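Local coordinates for protein MAU2 chromatid cohesion factor homolog (Saccharomyces cerevisiae, PDB 4XDN) that forms a complex with SCC2 that is required for cohesin to associate with chromosomes, and so takes part in sister chromatid cohesion, at residues Ala176-Ile188 with Ser199-Trp213. Sequence-based numbering, arbitrary orientation.
Sequences ASVFQYVGVMLCI and SFHGLLSQCREKSQW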
# COMPACT_ATOMS: atom_id res chain seq x y z
N ALA A 176 25.54 -6.78 13.15
CA ALA A 176 24.47 -7.53 13.81
C ALA A 176 23.16 -6.77 13.71
O ALA A 176 22.09 -7.37 13.60
CB ALA A 176 24.82 -7.80 15.26
N SER A 177 23.25 -5.45 13.73
CA SER A 177 22.08 -4.59 13.60
C SER A 177 21.49 -4.68 12.20
O SER A 177 20.26 -4.71 12.03
CB SER A 177 22.46 -3.14 13.92
OG SER A 177 21.34 -2.28 13.87
N VAL A 178 22.35 -4.72 11.19
CA VAL A 178 21.92 -4.87 9.81
C VAL A 178 21.15 -6.18 9.63
O VAL A 178 20.12 -6.21 8.97
CB VAL A 178 23.13 -4.82 8.83
CG1 VAL A 178 22.72 -5.21 7.41
CG2 VAL A 178 23.76 -3.44 8.84
N PHE A 179 21.65 -7.25 10.24
CA PHE A 179 21.03 -8.55 10.05
C PHE A 179 19.82 -8.75 10.96
O PHE A 179 18.97 -9.60 10.68
CB PHE A 179 22.06 -9.66 10.25
CG PHE A 179 22.98 -9.82 9.07
CD1 PHE A 179 22.55 -10.48 7.94
CD2 PHE A 179 24.25 -9.28 9.09
CE1 PHE A 179 23.38 -10.62 6.84
CE2 PHE A 179 25.09 -9.42 7.99
CZ PHE A 179 24.65 -10.09 6.87
N GLN A 180 19.73 -7.97 12.03
CA GLN A 180 18.50 -7.91 12.79
C GLN A 180 17.40 -7.35 11.89
O GLN A 180 16.28 -7.84 11.89
CB GLN A 180 18.66 -7.05 14.05
CG GLN A 180 19.26 -7.79 15.23
CD GLN A 180 19.29 -6.94 16.49
OE1 GLN A 180 20.24 -6.19 16.72
NE2 GLN A 180 18.25 -7.05 17.30
N TYR A 181 17.76 -6.33 11.12
CA TYR A 181 16.85 -5.70 10.18
C TYR A 181 16.46 -6.67 9.06
O TYR A 181 15.32 -6.67 8.61
CB TYR A 181 17.47 -4.43 9.60
CG TYR A 181 16.93 -4.03 8.25
CD1 TYR A 181 15.73 -3.33 8.14
CD2 TYR A 181 17.61 -4.34 7.08
CE1 TYR A 181 15.23 -2.96 6.91
CE2 TYR A 181 17.12 -3.97 5.85
CZ TYR A 181 15.93 -3.28 5.77
OH TYR A 181 15.44 -2.91 4.53
N VAL A 182 17.41 -7.49 8.63
CA VAL A 182 17.12 -8.52 7.63
C VAL A 182 16.11 -9.50 8.19
O VAL A 182 15.15 -9.88 7.52
CB VAL A 182 18.40 -9.28 7.21
CG1 VAL A 182 18.06 -10.51 6.36
CG2 VAL A 182 19.33 -8.35 6.44
N GLY A 183 16.31 -9.90 9.44
CA GLY A 183 15.39 -10.80 10.12
C GLY A 183 13.98 -10.25 10.16
O GLY A 183 13.02 -10.97 9.89
N VAL A 184 13.85 -8.97 10.51
CA VAL A 184 12.56 -8.30 10.53
C VAL A 184 11.88 -8.41 9.17
O VAL A 184 10.70 -8.76 9.08
CB VAL A 184 12.69 -6.81 10.91
CG1 VAL A 184 11.35 -6.07 10.78
CG2 VAL A 184 13.22 -6.67 12.33
N MET A 185 12.63 -8.11 8.11
CA MET A 185 12.08 -8.15 6.76
C MET A 185 11.62 -9.56 6.40
O MET A 185 10.66 -9.73 5.66
CB MET A 185 13.11 -7.66 5.74
CG MET A 185 13.41 -6.16 5.82
SD MET A 185 11.92 -5.15 5.98
CE MET A 185 12.31 -3.76 4.95
N LEU A 186 12.31 -10.57 6.94
CA LEU A 186 11.93 -11.96 6.71
C LEU A 186 10.66 -12.30 7.48
O LEU A 186 9.82 -13.07 7.01
CB LEU A 186 13.06 -12.90 7.11
CG LEU A 186 14.34 -12.83 6.27
CD1 LEU A 186 15.44 -13.66 6.89
CD2 LEU A 186 14.08 -13.27 4.84
N CYS A 187 10.50 -11.72 8.67
CA CYS A 187 9.30 -11.92 9.46
C CYS A 187 8.09 -11.31 8.75
O CYS A 187 7.01 -11.90 8.74
CB CYS A 187 9.45 -11.32 10.86
SG CYS A 187 10.46 -12.29 11.99
N ILE A 188 8.27 -10.13 8.17
CA ILE A 188 7.19 -9.47 7.44
C ILE A 188 6.69 -10.35 6.30
O ILE A 188 5.49 -10.56 6.15
CB ILE A 188 7.64 -8.10 6.87
CG1 ILE A 188 7.91 -7.12 8.02
CG2 ILE A 188 6.57 -7.52 5.94
CD1 ILE A 188 8.52 -5.80 7.58
N SER A 199 10.45 -7.64 17.01
CA SER A 199 11.79 -7.52 16.43
C SER A 199 12.13 -6.07 16.13
O SER A 199 13.25 -5.64 16.36
CB SER A 199 11.90 -8.37 15.16
OG SER A 199 11.71 -9.74 15.44
N PHE A 200 11.16 -5.32 15.61
CA PHE A 200 11.36 -3.90 15.34
C PHE A 200 11.74 -3.17 16.62
O PHE A 200 12.71 -2.42 16.66
CB PHE A 200 10.11 -3.26 14.74
CG PHE A 200 10.18 -3.07 13.24
CD1 PHE A 200 11.15 -2.26 12.68
CD2 PHE A 200 9.25 -3.68 12.41
CE1 PHE A 200 11.21 -2.08 11.32
CE2 PHE A 200 9.31 -3.50 11.04
CZ PHE A 200 10.29 -2.69 10.49
N HIS A 201 10.97 -3.41 17.68
CA HIS A 201 11.20 -2.76 18.96
C HIS A 201 12.58 -3.10 19.51
O HIS A 201 13.33 -2.22 19.93
CB HIS A 201 10.12 -3.17 19.97
CG HIS A 201 10.20 -2.44 21.27
ND1 HIS A 201 11.03 -2.82 22.29
CD2 HIS A 201 9.54 -1.34 21.71
CE1 HIS A 201 10.89 -1.99 23.31
NE2 HIS A 201 9.99 -1.08 22.98
N GLY A 202 12.92 -4.39 19.51
CA GLY A 202 14.22 -4.83 19.98
C GLY A 202 15.33 -4.27 19.13
O GLY A 202 16.39 -3.89 19.63
N LEU A 203 15.09 -4.20 17.83
CA LEU A 203 16.05 -3.64 16.89
C LEU A 203 16.26 -2.15 17.16
O LEU A 203 17.38 -1.70 17.35
CB LEU A 203 15.58 -3.87 15.45
CG LEU A 203 16.36 -3.17 14.34
CD1 LEU A 203 17.84 -3.50 14.41
CD2 LEU A 203 15.78 -3.56 12.99
N LEU A 204 15.16 -1.40 17.19
CA LEU A 204 15.22 0.05 17.36
C LEU A 204 15.85 0.45 18.69
O LEU A 204 16.60 1.42 18.76
CB LEU A 204 13.81 0.65 17.26
CG LEU A 204 13.17 0.65 15.87
CD1 LEU A 204 11.68 0.92 15.96
CD2 LEU A 204 13.85 1.67 14.97
N SER A 205 15.55 -0.31 19.74
CA SER A 205 16.01 0.03 21.09
C SER A 205 17.53 0.00 21.20
O SER A 205 18.11 0.66 22.07
CB SER A 205 15.40 -0.92 22.11
OG SER A 205 15.89 -2.24 21.94
N GLN A 206 18.18 -0.75 20.32
CA GLN A 206 19.63 -0.92 20.37
C GLN A 206 20.37 0.07 19.47
O GLN A 206 21.59 0.19 19.55
CB GLN A 206 20.00 -2.35 19.98
CG GLN A 206 19.53 -3.40 20.97
CD GLN A 206 19.60 -4.81 20.42
OE1 GLN A 206 18.62 -5.56 20.46
NE2 GLN A 206 20.77 -5.19 19.90
N CYS A 207 19.63 0.76 18.61
CA CYS A 207 20.24 1.74 17.72
C CYS A 207 20.58 3.04 18.44
O CYS A 207 19.90 3.44 19.38
CB CYS A 207 19.30 2.05 16.54
SG CYS A 207 19.10 0.69 15.38
N ARG A 208 21.64 3.69 17.97
CA ARG A 208 22.02 5.01 18.47
C ARG A 208 20.89 6.00 18.19
O ARG A 208 20.38 6.07 17.07
CB ARG A 208 23.32 5.47 17.81
CG ARG A 208 23.78 6.87 18.22
CD ARG A 208 25.18 7.16 17.68
NE ARG A 208 25.28 6.96 16.23
CZ ARG A 208 25.07 7.91 15.32
NH1 ARG A 208 24.76 9.15 15.69
NH2 ARG A 208 25.18 7.62 14.03
N GLU A 209 20.50 6.75 19.21
CA GLU A 209 19.39 7.68 19.08
C GLU A 209 19.77 8.86 18.19
O GLU A 209 20.92 9.29 18.16
CB GLU A 209 18.96 8.17 20.47
CG GLU A 209 17.84 9.20 20.44
CD GLU A 209 16.62 8.74 19.65
OE1 GLU A 209 15.94 9.59 19.05
OE2 GLU A 209 16.34 7.52 19.65
N LYS A 210 18.78 9.36 17.44
CA LYS A 210 18.97 10.48 16.52
C LYS A 210 20.04 10.19 15.47
O LYS A 210 20.77 11.09 15.04
CB LYS A 210 19.30 11.75 17.29
CG LYS A 210 18.12 12.28 18.09
CD LYS A 210 18.50 13.43 19.00
CE LYS A 210 17.38 13.74 19.98
NZ LYS A 210 16.04 13.78 19.31
N SER A 211 20.12 8.93 15.05
CA SER A 211 21.00 8.52 13.96
C SER A 211 20.18 8.26 12.70
O SER A 211 19.00 7.93 12.78
CB SER A 211 21.79 7.26 14.34
OG SER A 211 20.94 6.13 14.44
N GLN A 212 20.82 8.43 11.55
CA GLN A 212 20.18 8.17 10.27
C GLN A 212 19.67 6.73 10.20
O GLN A 212 18.60 6.46 9.66
CB GLN A 212 21.16 8.44 9.12
CG GLN A 212 20.61 8.11 7.74
CD GLN A 212 21.60 8.45 6.64
OE1 GLN A 212 22.79 8.14 6.74
NE2 GLN A 212 21.11 9.09 5.58
N TRP A 213 20.46 5.83 10.77
CA TRP A 213 20.14 4.41 10.76
C TRP A 213 18.86 4.11 11.54
O TRP A 213 17.97 3.41 11.04
CB TRP A 213 21.32 3.61 11.33
CG TRP A 213 21.08 2.14 11.44
CD1 TRP A 213 21.23 1.37 12.56
CD2 TRP A 213 20.67 1.24 10.40
NE1 TRP A 213 20.94 0.06 12.28
CE2 TRP A 213 20.59 -0.05 10.96
CE3 TRP A 213 20.36 1.40 9.04
CZ2 TRP A 213 20.21 -1.16 10.22
CZ3 TRP A 213 19.99 0.29 8.31
CH2 TRP A 213 19.92 -0.97 8.90
O HOH W 1 20.46 -2.44 16.63
O HOH W 2 15.44 -7.83 16.65
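V184 lays CG1 over one face of the F200 ring, toward its rim and 3.5 Å from the ring centroid, a CH-pi contact. M185 CG covers one face of the Y181 ring, and V178 O lies at its edge, in plane. The W213 indole meets S177 at its edge. Its NE1 donates to S177 OG at 2.9 Å, nearly straight at 166° and close to the ring plane. With chi1 at -177°, S177 turns its hydroxyl away from its own N and toward the indole. A water also binds this hydroxyl and donates to L203 O, giving S177 OG two partners. A phenylalanine in place of W213 has no N-H and would probably leave S177 OG without this donor. Between the two ring contacts L203 enters as a knob among S177, Q180, Y181 and V184. Its CD1 lies 3.7 Å from Q180 CB, and its CD2 3.7 Å from Y181 CA. A second water joins Q180 NE2 to S199 O. Helices 170-189 and 193-206 form an antiparallel hairpin; the axes of segments 176-188 and 199-206 come within 9.7 Å at 163°. W213 reaches back from helix 212-228. F200 stacks on Y221 of that helix, F179 packs on helix 126-144, and V178 and W213 touch I301 of strand 297-302.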